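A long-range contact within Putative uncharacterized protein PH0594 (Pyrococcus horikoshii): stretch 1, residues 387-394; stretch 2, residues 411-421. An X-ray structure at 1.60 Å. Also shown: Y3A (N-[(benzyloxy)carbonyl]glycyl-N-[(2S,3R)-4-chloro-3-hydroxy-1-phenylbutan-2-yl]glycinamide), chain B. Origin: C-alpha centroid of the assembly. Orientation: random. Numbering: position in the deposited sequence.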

# COMPACT_ATOMS: atom_id res chain seq x y z
N GLY A 387 -42.86 8.60 18.51
CA GLY A 387 -43.98 8.01 17.91
C GLY A 387 -44.77 8.99 17.08
O GLY A 387 -44.33 9.34 16.01
N PRO A 388 -45.99 9.35 17.48
CA PRO A 388 -46.51 9.35 18.85
C PRO A 388 -46.86 7.98 19.35
O PRO A 388 -46.95 7.83 20.55
N LYS A 389 -47.07 7.00 18.50
CA LYS A 389 -47.49 5.65 18.96
C LYS A 389 -46.23 4.80 19.35
O LYS A 389 -46.16 3.57 19.08
N GLY A 390 -45.33 5.42 20.12
CA GLY A 390 -44.38 4.70 20.93
C GLY A 390 -44.91 4.28 22.29
O GLY A 390 -46.08 4.49 22.58
N MET A 391 -44.04 3.70 23.11
CA MET A 391 -44.52 3.25 24.40
C MET A 391 -43.34 3.15 25.37
O MET A 391 -42.29 2.55 25.00
N TYR A 392 -43.46 3.77 26.54
CA TYR A 392 -42.53 3.57 27.62
C TYR A 392 -43.11 2.51 28.59
O TYR A 392 -44.30 2.22 28.62
N GLY A 393 -42.16 1.97 29.33
CA GLY A 393 -42.50 1.07 30.41
C GLY A 393 -41.31 0.29 30.89
O GLY A 393 -40.53 0.77 31.77
N TYR A 394 -41.20 -0.94 30.40
CA TYR A 394 -40.26 -1.94 30.96
C TYR A 394 -39.16 -2.46 30.05
O TYR A 394 -38.85 -3.65 30.03
N VAL A 411 -38.78 11.02 35.23
CA VAL A 411 -40.25 10.87 35.17
C VAL A 411 -40.67 10.73 33.73
O VAL A 411 -40.19 11.39 32.84
N TYR A 412 -41.62 9.85 33.49
CA TYR A 412 -42.07 9.58 32.11
C TYR A 412 -43.48 8.90 32.10
O TYR A 412 -43.83 8.16 33.04
N VAL A 413 -44.29 9.26 31.09
CA VAL A 413 -45.66 8.72 31.05
C VAL A 413 -45.96 8.22 29.66
O VAL A 413 -45.25 8.49 28.70
N ASN A 414 -47.13 7.53 29.56
CA ASN A 414 -47.67 7.18 28.23
C ASN A 414 -48.90 8.06 27.96
O ASN A 414 -50.03 7.75 28.39
N PRO A 415 -48.71 9.19 27.27
CA PRO A 415 -49.89 10.06 27.04
C PRO A 415 -50.79 9.42 26.00
O PRO A 415 -50.37 8.45 25.29
N ARG A 416 -52.00 9.91 25.84
CA ARG A 416 -52.79 9.48 24.70
C ARG A 416 -52.05 9.71 23.39
O ARG A 416 -51.19 10.58 23.22
N GLY A 417 -52.26 8.71 22.54
CA GLY A 417 -51.47 8.51 21.35
C GLY A 417 -50.49 7.35 21.48
O GLY A 417 -50.05 6.82 20.45
N SER A 418 -50.08 6.96 22.70
CA SER A 418 -49.11 5.90 22.90
C SER A 418 -49.67 4.56 22.47
O SER A 418 -50.93 4.30 22.52
N ASN A 419 -48.77 3.68 22.12
CA ASN A 419 -49.09 2.24 22.06
C ASN A 419 -49.28 1.63 23.41
O ASN A 419 -48.90 2.18 24.42
N GLY A 420 -49.95 0.47 23.44
CA GLY A 420 -50.11 -0.31 24.62
C GLY A 420 -51.45 -0.32 25.30
O GLY A 420 -51.68 -1.00 26.32
N TYR A 421 -52.41 0.38 24.71
CA TYR A 421 -53.71 0.60 25.24
C TYR A 421 -54.71 0.33 24.12
O TYR A 421 -54.42 -0.36 23.16

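Neither stretch is helical, and side chains do much of the work of joining them. Asn-414 is the clearest case. With chi1 at -81° (m) and chi2 at -33°, its CA-to-CB bond points sideways, but the carboxamide end comes nearer the other stretch and matches the backbone of Tyr-392 as a second peptide would: Tyr-392 N donates to Asn-414 OD1 (2.9 Å), and Asn-414 ND2 donates to Tyr-392 O (2.9 Å). The same ND2 also reaches Tyr-421 OH (3.1 Å), so the amide is held from within its own stretch.

Beside it, Tyr-392 (m) and Tyr-412 (p) both point inward, their broad rings filling buried space. The edge of Tyr-412 meets the face of Tyr-392, centroids 5.1 Å apart and planes at 68°, and Tyr-392 CB lies 3.6 Å from Tyr-412 CD2.

Unbranched Met-391 extends (t, t, then p), carrying CG to 3.3 Å from Asn-419 O and SD to 3.6 Å from Gly-420 CA. A CB on Gly-420 would clash with that sulfur, and its backbone angles independently demand glycine.

Asn-419 points toward the first stretch, its chi1 (-143°) between wells and its CB 3.5 Å from Lys-389 O. Its OD1 accepts from Gly-420 N (2.9 Å), while a water bridges Asn-419 ND2 (3.0 Å) and Lys-389 O (2.7 Å). The all-t Lys-389 chain brings CE within 3.6 Å of Asn-419 OD1, its long aliphatic part suiting this contact while NZ bonds elsewhere in the structure.

Gly-387, lacking a side chain, binds the ligand through its backbone: Gly-387 N donates to Y3A O4 (2.8 Å), and Y3A N4 to Gly-387 O (2.9 Å).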

# COMPACT_ATOMS: atom_id res chain seq x y z
CB PRO A 388 -47.76 10.26 18.85
CG PRO A 388 -48.02 10.57 17.42
CD PRO A 388 -46.77 10.28 16.61
CB LYS A 389 -48.30 4.93 17.87
CG LYS A 389 -49.18 3.79 18.45
CD LYS A 389 -49.95 3.07 17.35
CE LYS A 389 -50.74 1.96 17.91
NZ LYS A 389 -51.37 1.05 16.87
CB MET A 391 -45.18 1.89 24.25
CG MET A 391 -45.91 1.43 25.55
SD MET A 391 -46.65 -0.19 25.43
CE MET A 391 -45.14 -1.18 25.47
CB TYR A 392 -42.35 4.84 28.46
CG TYR A 392 -41.35 5.86 27.91
CD1 TYR A 392 -41.55 7.21 28.14
CD2 TYR A 392 -40.17 5.47 27.31
CE1 TYR A 392 -40.67 8.16 27.66
CE2 TYR A 392 -39.25 6.42 26.85
CZ TYR A 392 -39.52 7.79 27.08
OH TYR A 392 -38.60 8.68 26.60
CB TYR A 394 -41.06 -3.06 31.63
CG TYR A 394 -42.06 -2.53 32.61
CD1 TYR A 394 -43.46 -2.66 32.36
CD2 TYR A 394 -41.66 -2.03 33.80
CE1 TYR A 394 -44.42 -2.14 33.26
CE2 TYR A 394 -42.59 -1.50 34.69
CZ TYR A 394 -43.95 -1.64 34.44
OH TYR A 394 -44.77 -1.10 35.42
CB VAL A 411 -41.01 12.00 35.89
CG1 VAL A 411 -40.80 13.33 35.35
CG2 VAL A 411 -42.56 11.68 35.92
CB TYR A 412 -41.05 8.71 31.40
CG TYR A 412 -40.68 7.34 31.98
CD1 TYR A 412 -39.65 7.17 32.88
CD2 TYR A 412 -41.40 6.23 31.64
CE1 TYR A 412 -39.38 5.93 33.37
CE2 TYR A 412 -41.05 4.94 32.12
CZ TYR A 412 -40.00 4.85 32.98
OH TYR A 412 -39.73 3.56 33.42
CB VAL A 413 -46.73 9.81 31.47
CG1 VAL A 413 -46.24 10.48 32.83
CG2 VAL A 413 -46.98 10.90 30.32
CB ASN A 414 -48.02 5.70 28.18
CG ASN A 414 -46.82 4.81 27.93
OD1 ASN A 414 -45.89 5.22 27.21
ND2 ASN A 414 -46.84 3.53 28.45
CB PRO A 415 -49.27 11.33 26.45
CG PRO A 415 -47.98 10.90 25.92
CD PRO A 415 -47.44 9.73 26.73
CB ARG A 416 -54.16 10.23 24.70
CG ARG A 416 -54.09 11.72 24.22
CD ARG A 416 -55.37 12.45 24.64
NE ARG A 416 -55.39 12.59 26.09
CZ ARG A 416 -56.44 12.71 26.84
NH1 ARG A 416 -57.67 12.81 26.31
NH2 ARG A 416 -56.33 12.79 28.14
CB SER A 418 -48.74 5.79 24.34
OG SER A 418 -48.15 6.98 24.90
CB ASN A 419 -47.97 1.48 21.30
CG ASN A 419 -48.53 0.36 20.43
OD1 ASN A 419 -49.66 -0.11 20.63
ND2 ASN A 419 -47.76 -0.02 19.40
CB TYR A 421 -53.75 2.05 25.76
CG TYR A 421 -52.66 2.26 26.79
CD1 TYR A 421 -51.41 2.70 26.40
CD2 TYR A 421 -52.86 2.02 28.13
CE1 TYR A 421 -50.37 2.77 27.30
CE2 TYR A 421 -51.79 2.15 29.05
CZ TYR A 421 -50.57 2.59 28.61
OH TYR A 421 -49.56 2.64 29.53
N3 Y3A B . -42.72 5.47 13.27
CA3 Y3A B . -43.20 6.86 13.47
C3 Y3A B . -41.93 7.72 13.42
O3 Y3A B . -40.86 7.44 12.93
C4 Y3A B . -40.03 9.44 15.66
O4 Y3A B . -40.88 9.45 16.74
CA4 Y3A B . -40.82 9.83 14.43
N4 Y3A B . -42.00 8.93 14.40
CB4 Y3A B . -41.54 11.21 14.50
CG4 Y3A B . -42.32 11.55 13.27
CD1 Y3A B . -41.78 11.73 11.99
CD2 Y3A B . -43.69 11.77 13.39
CE1 Y3A B . -42.54 12.07 10.88
CE2 Y3A B . -44.47 12.09 12.29
CZ4 Y3A B . -43.90 12.21 11.06
C15 Y3A B . -38.96 8.30 15.44
O HOH W 1 -45.01 1.19 19.40